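Local structure of N-acetylglucosaminidase (6INX) at residues L16-K21 against W324-D329; G159-Y164 against F209-D214; T168-V173 against N218-A223. The protein probably hydrolyses N-acetylglucosamine-containing glycans at beta-glycosidic bonds of N-acetylglucosamine, as a family 18 glycoside hydrolase built on a TIM barrel. All blocks are in the same frame, centred on the assembly; numbering follows the deposited sequence.

Contact 1 (L16-K21 against W324-D329)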
loop_
_atom_site.group_PDB
_atom_site.type_symbol
_atom_site.label_atom_id
_atom_site.label_comp_id
_atom_site.label_asym_id
_atom_site.label_seq_id
_atom_site.Cartn_x
_atom_site.Cartn_y
_atom_site.Cartn_z
ATOM N N LEU A 16 -21.701 13.943 23.931
ATOM C CA LEU A 16 -21.621 13.655 25.363
ATOM C C LEU A 16 -22.974 13.623 26.066
ATOM O O LEU A 16 -23.201 12.700 26.863
ATOM C CB LEU A 16 -20.634 14.612 26.045
ATOM C CG LEU A 16 -19.150 14.379 25.741
ATOM C CD1 LEU A 16 -18.326 15.581 26.219
ATOM C CD2 LEU A 16 -18.653 13.075 26.362
ATOM N N PRO A 17 -23.898 14.563 25.832
ATOM C CA PRO A 17 -25.195 14.495 26.534
ATOM C C PRO A 17 -26.031 13.281 26.174
ATOM O O PRO A 17 -26.962 12.949 26.919
ATOM C CB PRO A 17 -25.898 15.797 26.125
ATOM C CG PRO A 17 -24.802 16.705 25.667
ATOM C CD PRO A 17 -23.778 15.804 25.047
ATOM N N GLU A 18 -25.742 12.609 25.066
ATOM C CA GLU A 18 -26.513 11.432 24.697
ATOM C C GLU A 18 -26.116 10.183 25.475
ATOM O O GLU A 18 -26.845 9.187 25.423
ATOM C CB GLU A 18 -26.403 11.180 23.192
ATOM C CG GLU A 18 -26.858 12.360 22.352
ATOM C CD GLU A 18 -26.427 12.248 20.907
ATOM O OE1 GLU A 18 -26.050 11.136 20.483
ATOM O OE2 GLU A 18 -26.464 13.274 20.193
ATOM N N LEU A 19 -24.999 10.214 26.200
ATOM C CA LEU A 19 -24.564 9.043 26.949
ATOM C C LEU A 19 -25.529 8.759 28.095
ATOM O O LEU A 19 -25.856 9.650 28.885
ATOM C CB LEU A 19 -23.153 9.261 27.492
ATOM C CG LEU A 19 -22.022 9.134 26.465
ATOM C CD1 LEU A 19 -20.770 9.833 26.964
ATOM C CD2 LEU A 19 -21.737 7.670 26.168
ATOM N N THR A 20 -25.983 7.513 28.177
ATOM C CA THR A 20 -26.863 7.052 29.239
ATOM C C THR A 20 -26.066 6.227 30.241
ATOM O O THR A 20 -24.959 5.764 29.959
ATOM C CB THR A 20 -27.988 6.195 28.660
ATOM O OG1 THR A 20 -27.440 4.981 28.134
ATOM C CG2 THR A 20 -28.709 6.946 27.552
ATOM N N LYS A 21 -26.650 6.040 31.428
ATOM C CA LYS A 21 -25.968 5.257 32.453
ATOM C C LYS A 21 -25.691 3.836 31.973
ATOM O O LYS A 21 -24.603 3.294 32.211
ATOM C CB LYS A 21 -26.778 5.242 33.752
ATOM C CG LYS A 21 -26.212 4.293 34.807
ATOM C CD LYS A 21 -26.212 4.908 36.196
ATOM C CE LYS A 21 -27.576 4.788 36.856
ATOM N NZ LYS A 21 -27.585 5.405 38.215
ATOM N N TRP A 324 -14.649 4.054 16.711
ATOM C CA TRP A 324 -15.054 5.351 16.179
ATOM C C TRP A 324 -16.368 5.124 15.450
ATOM O O TRP A 324 -16.412 4.302 14.527
ATOM C CB TRP A 324 -14.024 5.879 15.170
ATOM C CG TRP A 324 -14.468 7.200 14.603
ATOM C CD1 TRP A 324 -15.323 7.410 13.554
ATOM C CD2 TRP A 324 -14.147 8.492 15.121
ATOM N NE1 TRP A 324 -15.523 8.754 13.374
ATOM C CE2 TRP A 324 -14.817 9.441 14.328
ATOM C CE3 TRP A 324 -13.349 8.936 16.175
ATOM C CZ2 TRP A 324 -14.712 10.810 14.554
ATOM C CZ3 TRP A 324 -13.242 10.288 16.398
ATOM C CH2 TRP A 324 -13.926 11.212 15.594
ATOM N N GLU A 325 -17.442 5.825 15.837
ATOM C CA GLU A 325 -17.567 6.760 16.959
ATOM C C GLU A 325 -18.985 6.545 17.525
ATOM O O GLU A 325 -19.866 6.053 16.816
ATOM C CB GLU A 325 -17.398 8.197 16.450
ATOM C CG GLU A 325 -17.517 9.302 17.513
ATOM C CD GLU A 325 -18.944 9.811 17.662
ATOM O OE1 GLU A 325 -19.755 9.580 16.743
ATOM O OE2 GLU A 325 -19.270 10.439 18.697
ATOM N N TYR A 326 -19.202 6.933 18.789
ATOM C CA TYR A 326 -20.435 6.614 19.515
ATOM C C TYR A 326 -21.706 6.942 18.727
ATOM O O TYR A 326 -22.638 6.126 18.666
ATOM C CB TYR A 326 -20.416 7.359 20.849
ATOM C CG TYR A 326 -21.723 7.383 21.608
ATOM C CD1 TYR A 326 -22.045 6.385 22.511
ATOM C CD2 TYR A 326 -22.618 8.429 21.438
ATOM C CE1 TYR A 326 -23.244 6.424 23.218
ATOM C CE2 TYR A 326 -23.807 8.475 22.130
ATOM C CZ TYR A 326 -24.113 7.472 23.017
ATOM O OH TYR A 326 -25.305 7.535 23.704
ATOM N N GLY A 327 -21.776 8.131 18.140
ATOM C CA GLY A 327 -22.967 8.590 17.446
ATOM C C GLY A 327 -23.253 7.946 16.108
ATOM O O GLY A 327 -24.309 8.197 15.518
ATOM N N CYS A 328 -22.342 7.119 15.605
ATOM C CA CYS A 328 -22.510 6.497 14.301
ATOM C C CYS A 328 -23.438 5.294 14.322
ATOM O O CYS A 328 -23.786 4.786 13.247
ATOM C CB CYS A 328 -21.157 6.040 13.757
ATOM S SG CYS A 328 -20.000 7.378 13.489
ATOM N N ASP A 329 -23.819 4.806 15.500
ATOM C CA ASP A 329 -24.700 3.641 15.607
ATOM C C ASP A 329 -25.793 3.932 16.628
ATOM O O ASP A 329 -25.634 3.626 17.812
ATOM C CB ASP A 329 -23.945 2.385 15.978
ATOM C CG ASP A 329 -24.884 1.206 16.186
ATOM O OD1 ASP A 329 -25.976 1.243 15.586
ATOM O OD2 ASP A 329 -24.550 0.277 16.949
#
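At the C-terminal end of the family 18 TIM barrel, where the loop after strand 6-12 runs beside the loop after the neighbouring parallel strand 320-324, Y326 sends its ring across to E18 and L19. CG of Y326 lies anti to the backbone N (chi1 168°), which carries the ring straight over to the other loop. L19 approaches one side of the ring obliquely, with methyl CD2 3.5 Å from CE1 of Y326. On the side of CE2 stands E18: its OE1 is 3.9 Å from Y326 CE2, near the plane of the ring and at its edge, while E18 CB sits equally far from that carbon. The phenol oxygen comes close to the backbone as well, Y326 OH lying 2.8 Å from E18 O, but its hydrogen bond goes to the carboxylate of E23. The same E23 oxygen, OE1, also bonds the backbone N of T20, the N-cap residue of helix 21-24. At the base of the tyrosine, G327 N donates to E325 OE1 over 2.9 Å, meeting that carboxylate from above its plane; E325, which follows a cis peptide bond, has OE2 bonded to S12 N at the end of strand 6-12 and to H15 ND1 in the loop beyond. The tyrosine thus packs on the first loop through L19 and E18, while its hydroxyl finds a carboxylate partner just beyond, in helix 21-24.

Contact 2 (G159-Y164 against F209-D214); sequences GADQYY and FRISVD
D161 lays its carboxylate alongside the ethyl arm of I211, the two side chains running at a slant to one another. OD1 of D161 reaches the end of the arm, 3.4 Å from CD1 of I211, and OD2 meets its root, 3.5 Å from I211 CB; CG of the aspartate is 3.7 Å from I211 CG1. This is van der Waals packing, with no hydrogen bond between the segments. With CG1 anti to the backbone N (chi1 -163°), I211 directs its arm at D161, and chi2 (59°) sets CD1 against the main chain, 3.7 Å from A160 O. The meeting place is the turn leaving barrel strand 153-159, opposite the residues that lead into helix 213-222, whose N-cap is S212. S216 of that helix gives A160 O a hydrogen bond, adding a polar tie beside the isoleucine. The D161 carboxylate is steadied from its own chain: Q162 N donates to OD1 over 2.7 Å at 150°, reaching the oxygen on its anti side and somewhat out of the carboxylate plane. One residue before I211, R210 turns to the dimer interface and makes a salt bridge from NE to D166 of the second subunit.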
loop_
_atom_site.group_PDB
_atom_site.type_symbol
_atom_site.label_atom_id
_atom_site.label_comp_id
_atom_site.label_asym_id
_atom_site.label_seq_id
_atom_site.Cartn_x
_atom_site.Cartn_y
_atom_site.Cartn_z
ATOM N N GLY A 159 -1.655 5.221 13.320
ATOM C CA GLY A 159 -1.956 4.637 12.029
ATOM C C GLY A 159 -1.572 3.172 11.971
ATOM O O GLY A 159 -0.644 2.725 12.640
ATOM N N ALA A 160 -2.271 2.418 11.126
ATOM C CA ALA A 160 -2.200 0.967 11.229
ATOM C C ALA A 160 -1.096 0.325 10.395
ATOM O O ALA A 160 -0.673 -0.789 10.714
ATOM C CB ALA A 160 -3.531 0.346 10.801
ATOM N N ASP A 161 -0.608 0.983 9.361
ATOM C CA ASP A 161 0.204 0.330 8.345
ATOM C C ASP A 161 1.679 0.699 8.512
ATOM O O ASP A 161 2.072 1.463 9.409
ATOM C CB ASP A 161 -0.324 0.690 6.951
ATOM C CG ASP A 161 -0.134 -0.427 5.925
ATOM O OD1 ASP A 161 0.718 -1.315 6.128
ATOM O OD2 ASP A 161 -0.840 -0.385 4.894
ATOM N N GLN A 162 2.487 0.166 7.593
ATOM C CA GLN A 162 3.940 0.295 7.662
ATOM C C GLN A 162 4.386 1.750 7.750
ATOM O O GLN A 162 5.364 2.060 8.436
ATOM C CB GLN A 162 4.574 -0.372 6.438
ATOM C CG GLN A 162 6.098 -0.408 6.467
ATOM C CD GLN A 162 6.654 -1.357 7.510
ATOM O OE1 GLN A 162 6.275 -2.530 7.561
ATOM N NE2 GLN A 162 7.557 -0.861 8.339
ATOM N N TYR A 163 3.711 2.652 7.032
ATOM C CA TYR A 163 4.122 4.053 7.066
ATOM C C TYR A 163 4.251 4.561 8.495
ATOM O O TYR A 163 5.140 5.368 8.798
ATOM C CB TYR A 163 3.142 4.933 6.271
ATOM C CG TYR A 163 1.749 5.008 6.868
ATOM C CD1 TYR A 163 0.745 4.140 6.457
ATOM C CD2 TYR A 163 1.437 5.937 7.859
ATOM C CE1 TYR A 163 -0.527 4.200 7.013
ATOM C CE2 TYR A 163 0.162 5.990 8.426
ATOM C CZ TYR A 163 -0.806 5.114 7.993
ATOM O OH TYR A 163 -2.067 5.157 8.541
ATOM N N TYR A 164 3.352 4.129 9.385
ATOM C CA TYR A 164 3.342 4.712 10.724
ATOM C C TYR A 164 4.550 4.245 11.523
ATOM O O TYR A 164 5.180 5.043 12.238
ATOM C CB TYR A 164 2.040 4.377 11.455
ATOM C CG TYR A 164 1.894 5.188 12.728
ATOM C CD1 TYR A 164 2.406 4.708 13.934
ATOM C CD2 TYR A 164 1.285 6.441 12.711
ATOM C CE1 TYR A 164 2.292 5.444 15.104
ATOM C CE2 TYR A 164 1.163 7.195 13.875
ATOM C CZ TYR A 164 1.673 6.689 15.064
ATOM O OH TYR A 164 1.566 7.424 16.226
ATOM N N PHE A 209 -3.471 -4.843 -1.544
ATOM C CA PHE A 209 -3.133 -4.188 -0.290
ATOM C C PHE A 209 -3.207 -5.236 0.811
ATOM O O PHE A 209 -4.150 -6.033 0.843
ATOM C CB PHE A 209 -4.110 -3.039 -0.045
ATOM C CG PHE A 209 -4.011 -1.954 -1.082
ATOM C CD1 PHE A 209 -3.153 -0.880 -0.889
ATOM C CD2 PHE A 209 -4.744 -2.015 -2.247
ATOM C CE1 PHE A 209 -3.039 0.113 -1.852
ATOM C CE2 PHE A 209 -4.632 -1.020 -3.219
ATOM C CZ PHE A 209 -3.783 0.045 -3.006
ATOM N N ARG A 210 -2.186 -5.284 1.670
ATOM C CA ARG A 210 -1.983 -6.434 2.549
ATOM C C ARG A 210 -2.253 -6.152 4.025
ATOM O O ARG A 210 -2.022 -7.032 4.856
ATOM C CB ARG A 210 -0.584 -7.029 2.355
ATOM C CG ARG A 210 -0.212 -7.298 0.888
ATOM C CD ARG A 210 -1.184 -8.245 0.184
ATOM N NE ARG A 210 -1.164 -9.582 0.759
ATOM C CZ ARG A 210 -2.163 -10.452 0.655
ATOM N NH1 ARG A 210 -3.272 -10.125 -0.001
ATOM N NH2 ARG A 210 -2.050 -11.645 1.230
ATOM N N ILE A 211 -2.752 -4.968 4.370
ATOM C CA ILE A 211 -2.964 -4.607 5.769
ATOM C C ILE A 211 -4.273 -5.203 6.293
ATOM O O ILE A 211 -5.191 -5.538 5.540
ATOM C CB ILE A 211 -2.904 -3.075 5.939
ATOM C CG1 ILE A 211 -2.693 -2.658 7.407
ATOM C CG2 ILE A 211 -4.156 -2.433 5.370
ATOM C CD1 ILE A 211 -1.426 -3.199 8.061
ATOM N N SER A 212 -4.337 -5.342 7.618
ATOM C CA SER A 212 -5.469 -5.897 8.349
ATOM C C SER A 212 -5.179 -5.639 9.822
ATOM O O SER A 212 -4.077 -5.216 10.176
ATOM C CB SER A 212 -5.628 -7.404 8.091
ATOM O OG SER A 212 -4.505 -8.122 8.581
ATOM N N VAL A 213 -6.170 -5.905 10.684
ATOM C CA VAL A 213 -5.916 -5.855 12.127
ATOM C C VAL A 213 -4.741 -6.756 12.483
ATOM O O VAL A 213 -3.794 -6.347 13.164
ATOM C CB VAL A 213 -7.164 -6.271 12.927
ATOM C CG1 VAL A 213 -6.794 -6.451 14.415
ATOM C CG2 VAL A 213 -8.309 -5.290 12.755
ATOM N N ASP A 214 -4.795 -8.007 12.012
ATOM C CA ASP A 214 -3.769 -8.984 12.344
ATOM C C ASP A 214 -2.396 -8.521 11.857
ATOM O O ASP A 214 -1.407 -8.581 12.598
ATOM C CB ASP A 214 -4.187 -10.327 11.726
ATOM C CG ASP A 214 -3.187 -11.439 11.954
ATOM O OD1 ASP A 214 -2.793 -11.704 13.110
ATOM O OD2 ASP A 214 -2.831 -12.083 10.938
#

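Contact 3 (T168-V173 against N218-A223); sequences TEMAEV and NLFVRA
M170 has its CG anti to the carbonyl carbon (chi1 -76°), which brings CG to the F220 ring, and bends at chi2 and chi3 keep SD and CE near the same corner. F220 has its CG beside the backbone N and anti to the carbonyl carbon, a setting that swings the ring from helix 213-222 toward the methionine. The corner in question is CE1: CG of M170 lies 4.0 Å from CE1 of F220, and the terminal methyl CE of M170 comes to 4.2 Å from the same carbon. The sulfur itself is 5.5 Å from the ring centroid, on a line 75° off the normal, so M170 SD sits obliquely beside the ring and not over it. Nearer the surface, A223 continues the apolar patch, its CB 4.2 Å from M170 CB. Its carbonyl turns to the next residue of the short helix: A223 O lies 3.4 Å from CB of A171. The amide N of A171 is close to that oxygen too, but the angle is too poor for a direct bond. A water joins them instead, donating to A223 O at 2.7 Å and accepting from A171 N over a longer 3.3 Å, so the bridge is firmer on the carbonyl side. On the barrel side, M170 packs on V180 and F220 on L182, both of strand 179-183, and Y164 touches both side chains. The result is a Met-aromatic contact on the outside of a TIM barrel: helix 170-173, which precedes strand 179-183, and helix 213-222, which follows it, are packed together over that strand, as in the outer helical layer of this fold.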
loop_
_atom_site.group_PDB
_atom_site.type_symbol
_atom_site.label_atom_id
_atom_site.label_comp_id
_atom_site.label_asym_id
_atom_site.label_seq_id
_atom_site.Cartn_x
_atom_site.Cartn_y
_atom_site.Cartn_z
ATOM N N THR A 168 7.880 6.694 13.155
ATOM C CA THR A 168 7.927 6.788 14.610
ATOM C C THR A 168 9.004 5.856 15.154
ATOM O O THR A 168 9.609 5.068 14.419
ATOM C CB THR A 168 6.583 6.398 15.234
ATOM O OG1 THR A 168 6.239 5.079 14.798
ATOM C CG2 THR A 168 5.485 7.350 14.795
ATOM N N GLU A 169 9.224 5.954 16.461
ATOM C CA GLU A 169 10.124 5.081 17.220
ATOM C C GLU A 169 9.283 4.335 18.253
ATOM O O GLU A 169 9.337 4.650 19.440
ATOM C CB GLU A 169 11.218 5.922 17.922
ATOM C CG GLU A 169 12.034 6.823 17.010
ATOM C CD GLU A 169 12.944 7.801 17.768
ATOM O OE1 GLU A 169 12.627 8.204 18.912
ATOM O OE2 GLU A 169 13.990 8.183 17.207
ATOM N N MET A 170 8.499 3.349 17.802
ATOM C CA MET A 170 7.445 2.813 18.657
ATOM C C MET A 170 7.989 2.119 19.901
ATOM O O MET A 170 7.325 2.127 20.941
ATOM C CB MET A 170 6.516 1.894 17.865
ATOM C CG MET A 170 5.535 2.648 16.954
ATOM S SD MET A 170 4.586 3.960 17.775
ATOM C CE MET A 170 3.895 3.024 19.145
ATOM N N ALA A 171 9.190 1.539 19.827
ATOM C CA ALA A 171 9.758 0.900 21.010
ATOM C C ALA A 171 10.032 1.919 22.107
ATOM O O ALA A 171 9.941 1.593 23.295
ATOM C CB ALA A 171 11.045 0.166 20.637
ATOM N N GLU A 172 10.367 3.154 21.724
ATOM C CA GLU A 172 10.550 4.227 22.696
ATOM C C GLU A 172 9.215 4.864 23.066
ATOM O O GLU A 172 8.932 5.102 24.245
ATOM C CB GLU A 172 11.485 5.288 22.116
ATOM C CG GLU A 172 12.885 4.793 21.788
ATOM C CD GLU A 172 13.611 4.256 23.006
ATOM O OE1 GLU A 172 14.167 3.140 22.922
ATOM O OE2 GLU A 172 13.616 4.942 24.049
ATOM N N VAL A 173 8.395 5.159 22.056
ATOM C CA VAL A 173 7.094 5.798 22.262
ATOM C C VAL A 173 6.269 5.051 23.309
ATOM O O VAL A 173 5.661 5.658 24.203
ATOM C CB VAL A 173 6.353 5.879 20.916
ATOM C CG1 VAL A 173 4.862 6.111 21.112
ATOM C CG2 VAL A 173 6.985 6.950 20.011
ATOM N N ASN A 218 0.805 -7.383 14.305
ATOM C CA ASN A 218 2.119 -7.975 14.101
ATOM C C ASN A 218 3.191 -6.912 13.848
ATOM O O ASN A 218 4.298 -7.005 14.391
ATOM C CB ASN A 218 2.040 -8.999 12.971
ATOM C CG ASN A 218 1.356 -10.283 13.406
ATOM O OD1 ASN A 218 1.196 -10.538 14.600
ATOM N ND2 ASN A 218 0.942 -11.093 12.438
ATOM N N LEU A 219 2.885 -5.889 13.038
ATOM C CA LEU A 219 3.850 -4.814 12.799
ATOM C C LEU A 219 4.233 -4.111 14.097
ATOM O O LEU A 219 5.415 -3.852 14.357
ATOM C CB LEU A 219 3.260 -3.786 11.833
ATOM C CG LEU A 219 3.140 -4.124 10.354
ATOM C CD1 LEU A 219 2.496 -2.951 9.616
ATOM C CD2 LEU A 219 4.504 -4.448 9.773
ATOM N N PHE A 220 3.239 -3.774 14.917
ATOM C CA PHE A 220 3.520 -3.025 16.135
ATOM C C PHE A 220 4.216 -3.887 17.183
ATOM O O PHE A 220 5.074 -3.393 17.918
ATOM C CB PHE A 220 2.230 -2.392 16.665
ATOM C CG PHE A 220 1.879 -1.102 15.970
ATOM C CD1 PHE A 220 2.218 0.110 16.545
ATOM C CD2 PHE A 220 1.263 -1.099 14.726
ATOM C CE1 PHE A 220 1.929 1.312 15.894
ATOM C CE2 PHE A 220 0.967 0.100 14.074
ATOM C CZ PHE A 220 1.300 1.305 14.665
ATOM N N VAL A 221 3.855 -5.169 17.279
ATOM C CA VAL A 221 4.575 -6.065 18.186
ATOM C C VAL A 221 6.040 -6.160 17.783
ATOM O O VAL A 221 6.943 -6.049 18.620
ATOM C CB VAL A 221 3.905 -7.448 18.212
ATOM C CG1 VAL A 221 4.784 -8.446 18.965
ATOM C CG2 VAL A 221 2.541 -7.358 18.851
ATOM N N ARG A 222 6.296 -6.360 16.485
ATOM C CA ARG A 222 7.669 -6.458 16.006
ATOM C C ARG A 222 8.425 -5.152 16.179
ATOM O O ARG A 222 9.651 -5.164 16.328
ATOM C CB ARG A 222 7.691 -6.924 14.552
ATOM C CG ARG A 222 7.496 -8.415 14.465
ATOM C CD ARG A 222 7.134 -8.921 13.089
ATOM N NE ARG A 222 6.360 -10.153 13.233
ATOM C CZ ARG A 222 5.222 -10.401 12.597
ATOM N NH1 ARG A 222 4.739 -9.517 11.732
ATOM N NH2 ARG A 222 4.581 -11.544 12.804
ATOM N N ALA A 223 7.714 -4.026 16.177
ATOM C CA ALA A 223 8.331 -2.729 16.410
ATOM C C ALA A 223 8.604 -2.473 17.886
ATOM O O ALA A 223 9.268 -1.483 18.215
ATOM C CB ALA A 223 7.449 -1.620 15.818
HETATM O O HOH W 1 10.616 0.562 17.064
#

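In the fold
All three contacts belong to one TIM barrel. Contact 1 joins the loops after strands 6-12 and 320-324, about 300 residues apart in sequence, and lies at the seam where the first and last barrel strands pair; the other two fall within the span it encloses. Contacts 2 and 3 lie across the chain's centre from it, their centres about 28 and 31 Å away. Their own centres are about 13 Å apart; they share helix 213-222 and alternate along the chain, helices 162-166 and 170-173 being consecutive. They also touch, Y164 meeting F220 and M170, so they form one continuous packed region around helix 213-222, with contact 2 bordering the second subunit.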